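Local coordinates for protein putative Glycerophosphoryl diester phosphodiesterase (Silicibacter pomeroyi, PDB 3L12) that is a putative member of the glycerophosphoryl diester phosphodiesterase family, folds as a TIM barrel and carries a bound magnesium ion, at residues F188-L193 with E235-A240; T34-A39 with A119-I124; V53-D58 with V167-A172. All blocks are in the same frame, centred on the assembly; numbering follows the deposited sequence. Where two conformers were deposited one is given.

Interaction 1: F188-L193 with E235-A240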
ATOM      1  N   PHE A 188       7.848 -26.112  -4.905  1.00  8.36           N
ATOM      2  CA  PHE A 188       8.879 -26.571  -5.812  1.00 10.17           C
ATOM      3  C   PHE A 188       9.222 -28.029  -5.494  1.00 10.29           C
ATOM      4  O   PHE A 188       9.765 -28.718  -6.331  1.00 12.15           O
ATOM      5  CB  PHE A 188      10.185 -25.783  -5.689  1.00 11.07           C
ATOM      6  CG  PHE A 188      10.222 -24.508  -6.493  1.00 12.50           C
ATOM      7  CD1 PHE A 188      10.454 -24.532  -7.851  1.00 14.78           C
ATOM      8  CD2 PHE A 188      10.061 -23.307  -5.865  1.00 13.67           C
ATOM      9  CE1 PHE A 188      10.556 -23.327  -8.570  1.00 15.16           C
ATOM     10  CE2 PHE A 188      10.143 -22.111  -6.608  1.00 14.20           C
ATOM     11  CZ  PHE A 188      10.395 -22.156  -7.929  1.00 13.69           C
ATOM     12  N   ASP A 189       8.961 -28.461  -4.270  1.00 10.90           N
ATOM     13  CA  ASP A 189       9.312 -29.838  -3.787  1.00 10.95           C
ATOM     14  C   ASP A 189       8.163 -30.743  -4.197  1.00  9.53           C
ATOM     15  O   ASP A 189       7.174 -30.908  -3.472  1.00 10.71           O
ATOM     16  CB  ASP A 189       9.512 -29.769  -2.264  1.00 11.26           C
ATOM     17  CG  ASP A 189      10.186 -30.996  -1.682  1.00 12.61           C
ATOM     18  OD1 ASP A 189       9.993 -32.075  -2.240  1.00 10.87           O
ATOM     19  OD2 ASP A 189      10.887 -30.830  -0.641  1.00 14.74           O
ATOM     20  N   TRP A 190       8.291 -31.331  -5.373  1.00  9.73           N
ATOM     21  CA  TRP A 190       7.246 -32.125  -5.949  1.00 10.44           C
ATOM     22  C   TRP A 190       7.014 -33.409  -5.152  1.00 10.43           C
ATOM     23  O   TRP A 190       5.888 -33.876  -5.077  1.00  9.45           O
ATOM     24  CB  TRP A 190       7.596 -32.401  -7.403  1.00 11.83           C
ATOM     25  CG  TRP A 190       7.438 -31.223  -8.351  1.00 12.22           C
ATOM     26  CD1 TRP A 190       7.344 -29.905  -8.024  1.00 13.93           C
ATOM     27  CD2 TRP A 190       7.430 -31.283  -9.784  1.00 12.78           C
ATOM     28  NE1 TRP A 190       7.224 -29.142  -9.164  1.00 14.34           N
ATOM     29  CE2 TRP A 190       7.292 -29.962 -10.256  1.00 14.42           C
ATOM     30  CE3 TRP A 190       7.473 -32.328 -10.706  1.00 13.96           C
ATOM     31  CZ2 TRP A 190       7.171 -29.660 -11.611  1.00 14.94           C
ATOM     32  CZ3 TRP A 190       7.399 -32.020 -12.063  1.00 14.32           C
ATOM     33  CH2 TRP A 190       7.239 -30.687 -12.491  1.00 14.16           C
ATOM     34  N   ALA A 191       8.069 -33.956  -4.545  1.00 11.08           N
ATOM     35  CA  ALA A 191       7.881 -35.150  -3.738  1.00 11.17           C
ATOM     36  C   ALA A 191       7.017 -34.795  -2.552  1.00 10.15           C
ATOM     37  O   ALA A 191       6.160 -35.569  -2.183  1.00 10.92           O
ATOM     38  CB  ALA A 191       9.245 -35.771  -3.301  1.00 10.79           C
ATOM     39  N   LEU A 192       7.237 -33.616  -1.973  1.00  9.65           N
ATOM     40  CA  LEU A 192       6.453 -33.137  -0.841  1.00  9.36           C
ATOM     41  C   LEU A 192       4.978 -32.983  -1.216  1.00 10.14           C
ATOM     42  O   LEU A 192       4.114 -33.239  -0.389  1.00  8.64           O
ATOM     43  CB  LEU A 192       7.018 -31.823  -0.261  1.00 12.23           C
ATOM     44  CG  LEU A 192       6.657 -31.457   1.192  1.00 11.96           C
ATOM     45  CD1 LEU A 192       7.240 -32.455   2.207  1.00 12.77           C
ATOM     46  CD2 LEU A 192       7.114 -29.999   1.528  1.00 10.76           C
ATOM     47  N   LEU A 193       4.693 -32.588  -2.461  1.00  9.10           N
ATOM     48  CA  LEU A 193       3.314 -32.453  -2.921  1.00  9.40           C
ATOM     49  C   LEU A 193       2.634 -33.840  -2.961  1.00  9.41           C
ATOM     50  O   LEU A 193       1.447 -33.952  -2.719  1.00 10.50           O
ATOM     51  CB  LEU A 193       3.230 -31.735  -4.279  1.00 10.30           C
ATOM     52  CG  LEU A 193       3.668 -30.284  -4.276  1.00 10.27           C
ATOM     53  CD1 LEU A 193       3.749 -29.753  -5.713  1.00  8.24           C
ATOM     54  CD2 LEU A 193       2.727 -29.418  -3.394  1.00 10.48           C
ATOM     55  N   GLU A 235       9.146 -35.530 -21.103  1.00 32.99           N
ATOM     56  CA  GLU A 235       7.777 -35.047 -21.253  1.00 29.94           C
ATOM     57  C   GLU A 235       7.794 -33.553 -20.917  1.00 26.87           C
ATOM     58  O   GLU A 235       8.789 -33.040 -20.371  1.00 25.94           O
ATOM     59  CB  GLU A 235       6.795 -35.833 -20.367  1.00 30.79           C
ATOM     60  CG  GLU A 235       6.973 -35.708 -18.835  1.00 31.20           C
ATOM     61  CD  GLU A 235       6.118 -36.726 -18.050  1.00 32.25           C
ATOM     62  OE1 GLU A 235       5.137 -37.279 -18.626  1.00 33.50           O
ATOM     63  OE2 GLU A 235       6.442 -36.999 -16.867  1.00 31.84           O
ATOM     64  N   SER A 236       6.726 -32.856 -21.279  1.00 23.81           N
ATOM     65  CA  SER A 236       6.634 -31.420 -20.992  1.00 21.59           C
ATOM     66  C   SER A 236       6.338 -31.201 -19.528  1.00 20.62           C
ATOM     67  O   SER A 236       5.890 -32.101 -18.827  1.00 18.72           O
ATOM     68  CB  SER A 236       5.555 -30.742 -21.833  1.00 21.44           C
ATOM     69  OG  SER A 236       4.245 -31.162 -21.477  1.00 21.76           O
ATOM     70  N   LEU A 237       6.594 -29.984 -19.062  1.00 18.61           N
ATOM     71  CA  LEU A 237       6.282 -29.639 -17.681  1.00 18.46           C
ATOM     72  C   LEU A 237       4.769 -29.866 -17.414  1.00 17.04           C
ATOM     73  O   LEU A 237       4.443 -30.547 -16.448  1.00 16.84           O
ATOM     74  CB  LEU A 237       6.803 -28.229 -17.315  1.00 17.87           C
ATOM     75  CG  LEU A 237       8.302 -28.163 -16.985  1.00 18.10           C
ATOM     76  CD1 LEU A 237       8.861 -26.744 -16.830  1.00 18.25           C
ATOM     77  CD2 LEU A 237       8.618 -28.977 -15.705  1.00 20.26           C
ATOM     78  N   PRO A 238       3.852 -29.335 -18.269  1.00 16.94           N
ATOM     79  CA  PRO A 238       2.440 -29.597 -18.060  1.00 16.14           C
ATOM     80  C   PRO A 238       2.087 -31.072 -17.961  1.00 16.78           C
ATOM     81  O   PRO A 238       1.286 -31.442 -17.091  1.00 15.60           O
ATOM     82  CB  PRO A 238       1.773 -29.012 -19.314  1.00 17.13           C
ATOM     83  CG  PRO A 238       2.687 -28.094 -19.883  1.00 16.58           C
ATOM     84  CD  PRO A 238       4.045 -28.303 -19.310  1.00 17.02           C
ATOM     85  N   GLN A 239       2.676 -31.898 -18.847  1.00 16.52           N
ATOM     86  CA  GLN A 239       2.426 -33.319 -18.813  1.00 17.70           C
ATOM     87  C   GLN A 239       2.966 -33.895 -17.510  1.00 14.07           C
ATOM     88  O   GLN A 239       2.295 -34.679 -16.880  1.00 16.15           O
ATOM     89  CB  GLN A 239       3.026 -34.045 -20.033  1.00 19.63           C
ATOM     90  CG  GLN A 239       2.624 -35.514 -20.104  1.00 22.39           C
ATOM     91  CD  GLN A 239       1.100 -35.714 -20.123  1.00 23.81           C
ATOM     92  OE1 GLN A 239       0.498 -36.062 -19.095  1.00 25.62           O
ATOM     93  NE2 GLN A 239       0.473 -35.424 -21.257  1.00 24.00           N
ATOM     94  N   ALA A 240       4.168 -33.505 -17.108  1.00 14.03           N
ATOM     95  CA  ALA A 240       4.775 -34.011 -15.885  1.00 13.59           C
ATOM     96  C   ALA A 240       3.904 -33.711 -14.659  1.00 13.59           C
ATOM     97  O   ALA A 240       3.748 -34.543 -13.758  1.00 12.94           O
ATOM     98  CB  ALA A 240       6.174 -33.406 -15.697  1.00 15.04           C
TER
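An apolar bridge between the first turns of two neighbouring helices of the TIM barrel is made by Trp190 against Leu237 and Ala240. Helix 190-199 follows strand 183-187, and helix 237-244 comes after strand 205-209, the next strand of the sheet. The two backbones stay well apart, with the CA atoms of Trp190 and Ala240 10.4 Å apart, and the long indole spans the gap. Its six-membered ring does the touching: CH2 of Trp190 lies 3.9 Å from CD2 of Leu237, and the two side chains cross at roughly a right angle. With CG anti to the carbonyl carbon (chi1 -74°), Trp190 extends toward the other helix; NE1 is hydrogen-bonded to the carbonyl oxygen of Leu208 and Tyr207 stacks edge-to-face, so the ring is fixed against strand 205-209. Both helix starts are capped. Asp189 OD1 accepts from Leu192 N at 3.2 Å, from above the carboxylate plane, while its OD2 forms a salt bridge with Arg163. In the partner helix Ser236 OG accepts from Gln239 N at 3.1 Å and also bonds to Glu263. One turn beyond Ser236, CB of Ala240 meets the indole at its edge, near the ring plane, 4.1 Å from Trp190 CZ3.

Interaction 2: T34-A39 with A119-I124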
ATOM      1  N   THR A  34       4.211 -10.400   6.088  1.00  8.07           N
ATOM      2  CA  THR A  34       3.810  -9.830   7.355  1.00  7.13           C
ATOM      3  C   THR A  34       2.291  -9.718   7.436  1.00  9.29           C
ATOM      4  O   THR A  34       1.596  -9.521   6.439  1.00  7.80           O
ATOM      5  CB  THR A  34       4.402  -8.440   7.616  1.00  6.50           C
ATOM      6  OG1 THR A  34       3.947  -7.521   6.615  1.00  8.41           O
ATOM      7  CG2 THR A  34       5.992  -8.548   7.568  1.00  9.92           C
ATOM      8  N   LEU A  35       1.755  -9.898   8.618  1.00  7.76           N
ATOM      9  CA  LEU A  35       0.286  -9.718   8.847  1.00  8.00           C
ATOM     10  C   LEU A  35      -0.132  -8.332   8.362  1.00  8.85           C
ATOM     11  O   LEU A  35      -1.168  -8.159   7.751  1.00 10.33           O
ATOM     12  CB  LEU A  35      -0.065  -9.923  10.278  1.00  8.80           C
ATOM     13  CG  LEU A  35       0.211 -11.292  10.951  1.00  9.64           C
ATOM     14  CD1 LEU A  35      -0.314 -11.266  12.481  1.00 13.08           C
ATOM     15  CD2 LEU A  35      -0.435 -12.415  10.155  1.00 10.07           C
ATOM     16  N   GLU A  36       0.718  -7.334   8.603  1.00  8.94           N
ATOM     17  CA  GLU A  36       0.435  -5.974   8.134  1.00 11.10           C
ATOM     18  C   GLU A  36       0.303  -5.893   6.612  1.00 10.17           C
ATOM     19  O   GLU A  36      -0.632  -5.250   6.075  1.00 11.30           O
ATOM     20  CB  GLU A  36       1.496  -4.995   8.694  1.00 12.87           C
ATOM     21  CG  GLU A  36       1.576  -4.934  10.257  1.00 13.20           C
ATOM     22  CD  GLU A  36       2.226  -6.126  10.978  1.00 12.93           C
ATOM     23  OE1 GLU A  36       2.670  -7.109  10.364  1.00 11.58           O
ATOM     24  OE2 GLU A  36       2.293  -6.115  12.217  1.00 19.42           O
ATOM     25  N   GLY A  37       1.195  -6.553   5.904  1.00  6.72           N
ATOM     26  CA  GLY A  37       1.190  -6.560   4.464  1.00  6.82           C
ATOM     27  C   GLY A  37       0.030  -7.368   3.909  1.00  7.30           C
ATOM     28  O   GLY A  37      -0.543  -7.024   2.867  1.00  9.05           O
ATOM     29  N   PHE A  38      -0.358  -8.444   4.632  1.00  6.79           N
ATOM     30  CA  PHE A  38      -1.505  -9.230   4.169  1.00  7.91           C
ATOM     31  C   PHE A  38      -2.796  -8.452   4.302  1.00  9.03           C
ATOM     32  O   PHE A  38      -3.612  -8.476   3.397  1.00 10.46           O
ATOM     33  CB  PHE A  38      -1.593 -10.614   4.847  1.00  8.72           C
ATOM     34  CG  PHE A  38      -0.464 -11.541   4.508  1.00  9.49           C
ATOM     35  CD1 PHE A  38      -0.228 -11.924   3.190  1.00  8.47           C
ATOM     36  CD2 PHE A  38       0.412 -12.018   5.489  1.00  8.56           C
ATOM     37  CE1 PHE A  38       0.818 -12.796   2.872  1.00  8.85           C
ATOM     38  CE2 PHE A  38       1.465 -12.856   5.159  1.00  7.73           C
ATOM     39  CZ  PHE A  38       1.654 -13.263   3.854  1.00  9.29           C
ATOM     40  N   ALA A  39      -2.950  -7.719   5.396  1.00  7.93           N
ATOM     41  CA  ALA A  39      -4.135  -6.909   5.573  1.00  9.77           C
ATOM     42  C   ALA A  39      -4.211  -5.818   4.541  1.00  9.84           C
ATOM     43  O   ALA A  39      -5.295  -5.512   4.024  1.00 10.45           O
ATOM     44  CB  ALA A  39      -4.163  -6.299   6.966  1.00  9.84           C
ATOM     45  N   ALA A 119       7.045   0.413   2.222  1.00  7.23           N
ATOM     46  CA  ALA A 119       7.001   1.054   3.512  1.00  8.02           C
ATOM     47  C   ALA A 119       8.015   0.444   4.462  1.00  8.86           C
ATOM     48  O   ALA A 119       8.336  -0.730   4.364  1.00  9.07           O
ATOM     49  CB  ALA A 119       5.609   0.964   4.121  1.00  9.36           C
ATOM     50  N   PHE A 120       8.495   1.267   5.385  1.00  7.62           N
ATOM     51  CA  PHE A 120       9.541   0.826   6.307  1.00  7.76           C
ATOM     52  C   PHE A 120       8.977   0.857   7.691  1.00  8.02           C
ATOM     53  O   PHE A 120       8.833   1.950   8.279  1.00  8.87           O
ATOM     54  CB  PHE A 120      10.811   1.701   6.196  1.00  7.58           C
ATOM     55  CG  PHE A 120      11.964   1.129   6.979  1.00  7.87           C
ATOM     56  CD1 PHE A 120      12.805   0.219   6.366  1.00  7.99           C
ATOM     57  CD2 PHE A 120      12.187   1.482   8.296  1.00 10.58           C
ATOM     58  CE1 PHE A 120      13.862  -0.359   7.080  1.00  8.91           C
ATOM     59  CE2 PHE A 120      13.252   0.907   9.024  1.00 10.32           C
ATOM     60  CZ  PHE A 120      14.087  -0.004   8.389  1.00 10.05           C
ATOM     61  N   LEU A 121       8.682  -0.343   8.209  0.70  6.83           N
ATOM     62  CA  LEU A 121       8.058  -0.539   9.490  0.70  6.81           C
ATOM     63  C   LEU A 121       9.075  -1.098  10.496  0.70  6.96           C
ATOM     64  O   LEU A 121       9.962  -1.821  10.107  0.70  8.10           O
ATOM     65  CB  LEU A 121       6.847  -1.514   9.378  0.70  7.82           C
ATOM     66  CG  LEU A 121       5.680  -1.168   8.443  0.70  7.42           C
ATOM     67  CD1 LEU A 121       4.540  -2.251   8.430  0.70  6.78           C
ATOM     68  CD2 LEU A 121       5.135   0.230   8.845  0.70 10.55           C
ATOM     69  N   THR A 122       8.820  -0.819  11.775  1.00  7.73           N
ATOM     70  CA  THR A 122       9.659  -1.294  12.887  1.00  8.83           C
ATOM     71  C   THR A 122       8.738  -1.972  13.909  1.00 10.66           C
ATOM     72  O   THR A 122       7.567  -1.551  14.111  1.00  9.28           O
ATOM     73  CB  THR A 122      10.471  -0.131  13.457  1.00  9.72           C
ATOM     74  OG1 THR A 122      11.378   0.394  12.464  1.00  8.87           O
ATOM     75  CG2 THR A 122      11.252  -0.569  14.713  1.00  9.42           C
ATOM     76  N   GLY A 123       9.251  -3.045  14.486  1.00  8.78           N
ATOM     77  CA  GLY A 123       8.534  -3.810  15.496  1.00 10.21           C
ATOM     78  C   GLY A 123       7.659  -4.896  14.929  1.00 12.28           C
ATOM     79  O   GLY A 123       6.690  -5.309  15.564  1.00 14.06           O
ATOM     80  N   ILE A 124       8.012  -5.390  13.743  1.00  9.53           N
ATOM     81  CA  ILE A 124       7.249  -6.410  13.039  1.00 10.03           C
ATOM     82  C   ILE A 124       7.961  -7.732  13.102  1.00 11.67           C
ATOM     83  O   ILE A 124       9.102  -7.868  12.703  1.00 10.35           O
ATOM     84  CB  ILE A 124       7.018  -6.014  11.546  1.00 10.28           C
ATOM     85  CG1 ILE A 124       6.509  -4.551  11.381  1.00 11.85           C
ATOM     86  CG2 ILE A 124       6.128  -7.088  10.810  1.00 14.18           C
ATOM     87  CD1 ILE A 124       5.251  -4.231  12.190  1.00 12.58           C
TER
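Glu36, in the first turn of helix 35-43, shows how a carboxylate can end against an aliphatic side chain, here that of Ile124 in the loop before helix 129-137. Its CB faces Leu121 CD1, although Leu121 was deposited in two conformers and this touch is therefore doubtful. The chain then bends at chi2 (74°), swinging the carboxylate over the isoleucine, and the two side chains arrive from opposite directions. CD of Glu36 lies 3.8 Å from CD1 of Ile124. At the tip the oxygens divide between two methyls: OE1 of Glu36 is 3.5 Å from CG2 of Ile124, and OE2 of Glu36 is 3.5 Å from CD1 of Ile124. The same CG2 of Ile124 is also met by Thr34 CG2, at 3.6 Å, the two side chains crossing at about a right angle. Thr34 can present its methyl there because its hydroxyl turns toward the helix, where OG1 accepts from Gly37 N at 3.0 Å and bonds to Pro31 O. The loop also reaches the second subunit, whose Gln302 accepts a hydrogen bond from Phe120 N through OE1. The arrangement is that of a threonine N-cap opening the first helix of a TIM barrel, with a long connecting loop laid against the capped end.

Interaction 3: V53-D58 with V167-A172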
ATOM      1  N   VAL A  53       5.841 -21.081   3.884  1.00  8.15           N
ATOM      2  CA  VAL A  53       5.863 -21.647   5.220  1.00  8.56           C
ATOM      3  C   VAL A  53       7.100 -22.516   5.390  1.00  8.62           C
ATOM      4  O   VAL A  53       7.432 -23.305   4.524  1.00  7.90           O
ATOM      5  CB  VAL A  53       4.594 -22.453   5.524  1.00  7.96           C
ATOM      6  CG1 VAL A  53       4.627 -23.095   6.948  1.00  8.54           C
ATOM      7  CG2 VAL A  53       3.349 -21.548   5.346  1.00  8.01           C
ATOM      8  N   VAL A  54       7.782 -22.288   6.515  0.70  8.89           N
ATOM      9  CA  VAL A  54       9.002 -22.981   6.904  0.70  9.18           C
ATOM     10  C   VAL A  54       8.865 -23.423   8.382  0.70  8.56           C
ATOM     11  O   VAL A  54       8.183 -22.752   9.199  0.70  9.03           O
ATOM     12  CB  VAL A  54      10.190 -21.972   6.700  0.70 10.65           C
ATOM     13  CG1 VAL A  54      11.464 -22.524   7.255  0.70 11.35           C
ATOM     14  CG2 VAL A  54      10.307 -21.529   5.200  0.70 11.76           C
HETATM   15  N   MSE A  55       9.485 -24.556   8.759  1.00  7.94           N
HETATM   16  CA  MSE A  55       9.450 -25.040  10.126  1.00  7.49           C
HETATM   17  C   MSE A  55      10.595 -24.519  11.028  1.00  8.04           C
HETATM   18  O   MSE A  55      11.741 -24.529  10.602  1.00  9.03           O
HETATM   19  CB  MSE A  55       9.551 -26.558  10.145  1.00  9.20           C
HETATM   20  CG  MSE A  55       8.462 -27.326   9.397  1.00  9.05           C
HETATM   21 SE   MSE A  55       6.703 -26.938  10.129  0.75 11.08          SE
HETATM   22  CE  MSE A  55       6.785 -27.484  11.670  1.00 11.09           C
ATOM     23  N   THR A  56      10.253 -24.127  12.246  1.00  8.23           N
ATOM     24  CA  THR A  56      11.264 -23.784  13.248  1.00  8.20           C
ATOM     25  C   THR A  56      11.790 -25.070  13.914  1.00  9.75           C
ATOM     26  O   THR A  56      11.274 -26.182  13.725  1.00  8.28           O
ATOM     27  CB  THR A  56      10.668 -22.893  14.338  1.00  9.38           C
ATOM     28  OG1 THR A  56       9.691 -23.637  15.059  1.00  8.33           O
ATOM     29  CG2 THR A  56      10.025 -21.596  13.729  1.00  9.31           C
ATOM     30  N   ALA A  57      12.806 -24.904  14.768  1.00  9.83           N
ATOM     31  CA  ALA A  57      13.373 -26.037  15.509  1.00 10.63           C
ATOM     32  C   ALA A  57      12.350 -26.685  16.411  1.00  9.93           C
ATOM     33  O   ALA A  57      12.377 -27.909  16.620  1.00 10.22           O
ATOM     34  CB  ALA A  57      14.561 -25.564  16.373  1.00 10.35           C
ATOM     35  N   ASP A  58      11.450 -25.870  16.958  1.00  9.88           N
ATOM     36  CA  ASP A  58      10.430 -26.373  17.877  1.00 11.13           C
ATOM     37  C   ASP A  58       9.124 -26.753  17.203  1.00 10.80           C
ATOM     38  O   ASP A  58       8.097 -26.884  17.877  1.00 12.57           O
ATOM     39  CB  ASP A  58      10.232 -25.449  19.105  1.00 11.80           C
ATOM     40  CG  ASP A  58       9.950 -23.969  18.764  1.00 13.59           C
ATOM     41  OD1 ASP A  58      10.265 -23.408  17.667  1.00 10.34           O
ATOM     42  OD2 ASP A  58       9.444 -23.332  19.724  1.00 14.56           O
ATOM     43  N   VAL A 167       4.366 -31.444   6.702  1.00  9.51           N
ATOM     44  CA  VAL A 167       3.068 -31.484   6.058  1.00  7.22           C
ATOM     45  C   VAL A 167       1.959 -31.598   7.107  1.00  7.57           C
ATOM     46  O   VAL A 167       0.997 -30.831   7.087  1.00  9.47           O
ATOM     47  CB  VAL A 167       2.996 -32.610   4.991  1.00  8.79           C
ATOM     48  CG1 VAL A 167       1.519 -32.792   4.478  1.00 10.42           C
ATOM     49  CG2 VAL A 167       3.909 -32.304   3.830  1.00  8.29           C
ATOM     50  N   ALA A 168       2.133 -32.463   8.079  1.00  8.06           N
ATOM     51  CA  ALA A 168       1.096 -32.662   9.095  1.00  7.85           C
ATOM     52  C   ALA A 168       0.864 -31.406   9.952  1.00  8.17           C
ATOM     53  O   ALA A 168      -0.289 -31.103  10.350  1.00  7.74           O
ATOM     54  CB  ALA A 168       1.440 -33.871   9.984  1.00  8.22           C
ATOM     55  N   ALA A 169       1.959 -30.719  10.263  1.00  8.82           N
ATOM     56  CA  ALA A 169       1.912 -29.509  11.050  1.00  8.40           C
ATOM     57  C   ALA A 169       1.191 -28.369  10.301  1.00  8.54           C
ATOM     58  O   ALA A 169       0.375 -27.681  10.875  1.00  9.60           O
ATOM     59  CB  ALA A 169       3.360 -29.112  11.478  1.00  7.47           C
ATOM     60  N   VAL A 170       1.520 -28.199   9.028  1.00  6.20           N
ATOM     61  CA  VAL A 170       0.845 -27.225   8.186  1.00  7.05           C
ATOM     62  C   VAL A 170      -0.645 -27.559   8.116  1.00  6.25           C
ATOM     63  O   VAL A 170      -1.522 -26.708   8.312  1.00  8.30           O
ATOM     64  CB  VAL A 170       1.508 -27.170   6.801  1.00  8.43           C
ATOM     65  CG1 VAL A 170       0.662 -26.394   5.810  1.00  8.55           C
ATOM     66  CG2 VAL A 170       2.907 -26.566   6.936  1.00  8.34           C
ATOM     67  N   LEU A 171      -0.973 -28.825   7.902  1.00  7.42           N
ATOM     68  CA  LEU A 171      -2.404 -29.227   7.809  1.00  9.08           C
ATOM     69  C   LEU A 171      -3.180 -29.021   9.108  1.00  9.87           C
ATOM     70  O   LEU A 171      -4.347 -28.639   9.072  1.00 10.65           O
ATOM     71  CB  LEU A 171      -2.529 -30.673   7.351  1.00  8.89           C
ATOM     72  CG  LEU A 171      -2.148 -30.859   5.880  1.00  9.30           C
ATOM     73  CD1 LEU A 171      -2.048 -32.354   5.516  1.00  8.13           C
ATOM     74  CD2 LEU A 171      -3.136 -30.131   4.941  1.00  9.97           C
ATOM     75  N   ALA A 172      -2.537 -29.281  10.240  1.00 10.39           N
ATOM     76  CA  ALA A 172      -3.156 -29.078  11.548  1.00 12.27           C
ATOM     77  C   ALA A 172      -3.588 -27.625  11.684  1.00 12.38           C
ATOM     78  O   ALA A 172      -4.709 -27.340  12.178  1.00 11.72           O
ATOM     79  CB  ALA A 172      -2.207 -29.475  12.689  1.00 13.26           C
TER
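Ala169 and Val170, adjacent residues of helix 160-176, meet Met55 and Val53 at the end of strand 48-55, a small worked case of a helix resting on a sheet. Val167 opens the segment on another face: its side chain points away from the strand and packs on Leu150 of strand 145-150. Ala169, two residues on, turns its CB to the strand and receives the methyl of Met55, which is deposited as selenomethionine; CE of Met55 is 3.8 Å from CB of Ala169. The chain of Met55 folds back at chi2 (-60°) and chi3 (-63°), and this double bend brings CE to the helix although CB starts off to one side. Pro61 touches both residues. Val170 follows, its CG2 lying 3.9 Å from CG1 of Val53. These valines slide past each other in opposite directions, and Leu148 of strand 145-150 packs against both. Leu171 leans instead on Gln199 and Leu203, its N bonded to Val167 O. Beyond Met55 the chain turns, and Thr56 OG1 donates to Asp58 OD1 at 2.7 Å, on the anti side of the carboxylate but tilted 34° out of its plane. Strands 48-55 and 145-150, which pair in parallel, carry the magnesium ligands Glu50, Asp52 and Glu149, while Val53 faces the helix: the layering of a TIM barrel, with helices packed outside the strands.

Overall arrangement
Read from the N terminus, the chain shows how contacts far apart in sequence can interlock around one barrel. Segment 34-39 opens interaction 2, and 53-58 opens interaction 3 before 119-124 closes the first loop; 167-172 then closes the second, so the two cross. Interaction 1 follows in series, joining 188-193 to 235-240 over a stretch containing strand 205-209. Interactions 1 and 2 lie on opposite sides of the chain's centre, their own centres about 33 Å apart. Interaction 3 connects directly with interaction 1, where Val167 CG2 packs 3.7 Å from Leu192 CD1. Together they tie an early helix to a loop, a strand to a helix, and two later helices to each other.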